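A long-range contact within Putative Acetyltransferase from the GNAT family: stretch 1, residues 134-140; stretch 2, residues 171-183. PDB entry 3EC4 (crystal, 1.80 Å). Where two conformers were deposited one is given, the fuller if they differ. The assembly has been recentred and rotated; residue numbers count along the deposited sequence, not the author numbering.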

# COMPACT_ATOMS: atom_id res chain seq x y z
N PHE A 134 -2.24 -11.75 3.78
CA PHE A 134 -0.81 -11.71 3.98
C PHE A 134 -0.19 -13.09 3.96
O PHE A 134 -0.80 -14.09 4.38
CB PHE A 134 -0.50 -10.99 5.30
CG PHE A 134 -0.41 -9.50 5.15
CD1 PHE A 134 -1.56 -8.74 5.06
CD2 PHE A 134 0.81 -8.87 5.05
CE1 PHE A 134 -1.49 -7.35 4.86
CE2 PHE A 134 0.89 -7.48 4.86
CZ PHE A 134 -0.25 -6.74 4.78
N TYR A 135 1.01 -13.16 3.38
CA TYR A 135 1.80 -14.37 3.34
C TYR A 135 3.16 -14.09 3.97
O TYR A 135 3.62 -12.92 4.05
CB TYR A 135 1.97 -14.82 1.89
CG TYR A 135 0.68 -15.35 1.26
CD1 TYR A 135 0.24 -16.61 1.55
CD2 TYR A 135 -0.09 -14.57 0.41
CE1 TYR A 135 -0.92 -17.11 0.98
CE2 TYR A 135 -1.26 -15.07 -0.16
CZ TYR A 135 -1.66 -16.35 0.14
OH TYR A 135 -2.83 -16.88 -0.39
N GLY A 136 3.80 -15.16 4.43
CA GLY A 136 5.08 -15.04 5.07
C GLY A 136 5.96 -16.21 4.72
O GLY A 136 5.50 -17.21 4.19
N VAL A 137 7.22 -16.06 5.07
CA VAL A 137 8.17 -17.16 5.08
C VAL A 137 8.81 -17.20 6.45
O VAL A 137 9.17 -16.15 7.02
CB VAL A 137 9.26 -17.04 3.99
CG1 VAL A 137 10.14 -18.29 3.99
CG2 VAL A 137 8.65 -16.85 2.61
N ARG A 138 8.95 -18.41 6.98
CA ARG A 138 9.59 -18.63 8.28
C ARG A 138 10.92 -19.31 8.11
O ARG A 138 11.05 -20.22 7.31
CB ARG A 138 8.69 -19.47 9.21
CG ARG A 138 7.39 -18.74 9.54
CD ARG A 138 6.88 -19.02 10.96
NE ARG A 138 5.91 -17.99 11.35
CZ ARG A 138 6.04 -17.12 12.36
NH1 ARG A 138 7.11 -17.15 13.15
NH2 ARG A 138 5.10 -16.23 12.60
N ILE A 139 11.90 -18.84 8.86
CA ILE A 139 13.28 -19.36 8.85
C ILE A 139 13.72 -19.45 10.33
O ILE A 139 13.61 -18.47 11.08
CB ILE A 139 14.23 -18.41 8.07
CG1 ILE A 139 13.86 -18.38 6.60
CG2 ILE A 139 15.71 -18.83 8.25
CD1 ILE A 139 14.76 -17.50 5.74
N ASP A 140 14.19 -20.62 10.75
CA ASP A 140 14.58 -20.91 12.16
C ASP A 140 13.43 -20.59 13.09
O ASP A 140 13.64 -20.06 14.20
CB ASP A 140 15.82 -20.10 12.61
CG ASP A 140 17.01 -20.24 11.65
OD1 ASP A 140 17.34 -21.38 11.26
OD2 ASP A 140 17.62 -19.19 11.31
N GLY A 171 18.62 -10.82 0.53
CA GLY A 171 19.48 -11.42 -0.47
C GLY A 171 19.25 -12.89 -0.67
O GLY A 171 20.12 -13.55 -1.25
N ARG A 172 18.08 -13.41 -0.25
CA ARG A 172 17.74 -14.84 -0.46
C ARG A 172 16.54 -15.06 -1.39
O ARG A 172 16.06 -16.17 -1.51
CB ARG A 172 17.37 -15.51 0.86
CG ARG A 172 18.40 -15.34 1.93
CD ARG A 172 18.10 -16.26 3.07
NE ARG A 172 18.88 -15.84 4.22
CZ ARG A 172 19.07 -16.57 5.31
NH1 ARG A 172 18.54 -17.78 5.41
NH2 ARG A 172 19.78 -16.08 6.31
N GLY A 173 16.04 -14.01 -2.01
CA GLY A 173 14.91 -14.14 -2.93
C GLY A 173 13.54 -14.22 -2.29
O GLY A 173 12.54 -14.61 -2.92
N LEU A 174 13.44 -13.82 -1.04
CA LEU A 174 12.16 -13.99 -0.32
C LEU A 174 11.09 -13.07 -0.84
O LEU A 174 9.92 -13.52 -1.05
CB LEU A 174 12.33 -13.84 1.17
CG LEU A 174 13.30 -14.85 1.77
CD1 LEU A 174 13.38 -14.70 3.29
CD2 LEU A 174 12.97 -16.27 1.33
N ALA A 175 11.45 -11.81 -1.04
CA ALA A 175 10.49 -10.80 -1.53
C ALA A 175 9.84 -11.21 -2.84
O ALA A 175 8.61 -11.15 -2.95
CB ALA A 175 11.17 -9.42 -1.68
N ALA A 176 10.63 -11.67 -3.80
CA ALA A 176 10.13 -12.11 -5.08
C ALA A 176 9.13 -13.25 -4.92
O ALA A 176 8.01 -13.20 -5.44
CB ALA A 176 11.26 -12.54 -5.98
N ARG A 177 9.50 -14.25 -4.11
CA ARG A 177 8.62 -15.38 -3.88
C ARG A 177 7.30 -14.99 -3.21
O ARG A 177 6.24 -15.48 -3.59
CB ARG A 177 9.33 -16.47 -3.11
CG ARG A 177 10.43 -17.15 -3.91
CD ARG A 177 11.34 -17.88 -2.99
NE ARG A 177 10.62 -18.93 -2.27
CZ ARG A 177 11.10 -19.54 -1.20
NH1 ARG A 177 12.32 -19.28 -0.73
NH2 ARG A 177 10.35 -20.44 -0.60
N LEU A 178 7.35 -14.07 -2.26
CA LEU A 178 6.14 -13.56 -1.60
C LEU A 178 5.24 -12.75 -2.55
O LEU A 178 4.00 -12.93 -2.54
CB LEU A 178 6.54 -12.71 -0.39
CG LEU A 178 7.01 -13.62 0.78
CD1 LEU A 178 7.86 -12.91 1.82
CD2 LEU A 178 5.75 -14.26 1.48
N ILE A 179 5.83 -11.87 -3.35
CA ILE A 179 5.05 -11.17 -4.38
C ILE A 179 4.35 -12.18 -5.32
O ILE A 179 3.17 -12.04 -5.64
CB ILE A 179 5.91 -10.15 -5.16
CG1 ILE A 179 6.35 -9.02 -4.22
CG2 ILE A 179 5.10 -9.60 -6.38
CD1 ILE A 179 7.58 -8.21 -4.63
N ARG A 180 5.08 -13.19 -5.77
CA ARG A 180 4.46 -14.25 -6.60
C ARG A 180 3.23 -14.84 -5.94
O ARG A 180 2.22 -15.06 -6.60
CB ARG A 180 5.44 -15.38 -6.87
CG ARG A 180 6.59 -15.06 -7.86
CD ARG A 180 7.48 -16.25 -7.95
NE ARG A 180 8.61 -16.21 -8.89
CZ ARG A 180 8.49 -16.42 -10.20
NH1 ARG A 180 7.31 -16.63 -10.74
NH2 ARG A 180 9.56 -16.40 -10.98
N LYS A 181 3.32 -15.15 -4.66
CA LYS A 181 2.19 -15.76 -3.96
C LYS A 181 1.01 -14.81 -3.88
O LYS A 181 -0.13 -15.16 -4.16
CB LYS A 181 2.61 -16.18 -2.57
CG LYS A 181 1.53 -16.98 -1.85
CD LYS A 181 1.24 -18.33 -2.47
CE LYS A 181 0.22 -19.07 -1.62
NZ LYS A 181 -0.13 -20.34 -2.20
N VAL A 182 1.27 -13.57 -3.51
CA VAL A 182 0.18 -12.59 -3.45
C VAL A 182 -0.56 -12.43 -4.82
O VAL A 182 -1.80 -12.42 -4.88
CB VAL A 182 0.72 -11.20 -2.93
CG1 VAL A 182 -0.42 -10.11 -3.14
CG2 VAL A 182 1.14 -11.26 -1.46
N ILE A 183 0.20 -12.28 -5.92
CA ILE A 183 -0.39 -12.04 -7.24
C ILE A 183 -1.11 -13.28 -7.83
O ILE A 183 -2.06 -13.12 -8.55
CB ILE A 183 0.60 -11.40 -8.25
CG1 ILE A 183 1.72 -12.34 -8.64
CG2 ILE A 183 1.10 -10.05 -7.70
CD1 ILE A 183 2.72 -11.71 -9.69

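A strand and a helix meet here nearly antiparallel. The strand runs through I139 and the helix begins at L174, continuing past I183; their N-to-C directions differ by 147°, and the axes come within 8.6 Å of each other. At that spacing the gap is filled by side chains, and no hydrogen bond crosses it. The register follows from the opposed directions: Y135 CA lies 6.6 Å from L178 CA, and V137 CA lies 7.4 Å from L174 CA, so two residues forward on the strand match one turn backward on the helix. The helix satisfies its own backbone, as in the bonds from L178 N to L174 O (2.9 Å) and from V182 N to L178 O (3.0 Å).

The strand obeys the alternation rule of extended chains. Y135, V137 and I139 point their CA-to-CB bonds toward the helix, while F134 and R138 point theirs away. G136 sits between two of the inward residues and has no side chain, but its backbone still takes part: G136 N is 3.6 Å from L178 CD2. The helix answers with a face spaced by three and four residues, L174, L178 and K181, with V182 beside them.

L178 is the hub. Its CA-to-CB bond leaves sideways, yet the end of the side chain comes nearer, and CD2 settles against the strand. This one methyl lies 3.8 Å from Y135 CB, 4.0 Å from V137 CG2 and 3.6 Å from Y135 O. The last is a van der Waals contact with a carbonyl, a reminder that an apolar methyl can pack on strand backbone as well as on side chains.

Y135 has the largest area covered by the other stretch, and its ring is used in two ways. K181 lays its aliphatic chain across one face: K181 CG is 3.5 Å from the centroid of the Y135 ring and only 4° off the normal, a well-centred CH-pi contact, and K181 CE approaches Y135 CE1 at 3.4 Å. The lysine thus contributes methylenes to the contact while its chain carries NZ onward, beyond the ring. At the ring edge, near its plane, V182 CG2 meets Y135 CD2 at 4.0 Å.

Toward the start of the helix the packing is aliphatic. V137 CG1 reaches L174 CD2 at a loose 4.4 Å, and I139 CD1 meets L174 CD1 at 4.0 Å. With its m, t rotamer, I139 also brings CD1 to 3.8 Å from R172 NH1. That approach is oblique to the guanidinium and offers it no acceptor; R172 NH2 is hydrogen-bonded elsewhere in the structure.

Just before the helix, G173 takes the N-cap position with a phi of 81°. A CB at these backbone angles would be jammed against the carbonyl O of R172, which by itself calls for glycine. The turn can therefore be read as a local backbone requirement, separate from the rules of the interface: alternate on the strand, repeat by turns on the helix, and interlock apolar side chains, within a contact that buries 476 Å² over both sides.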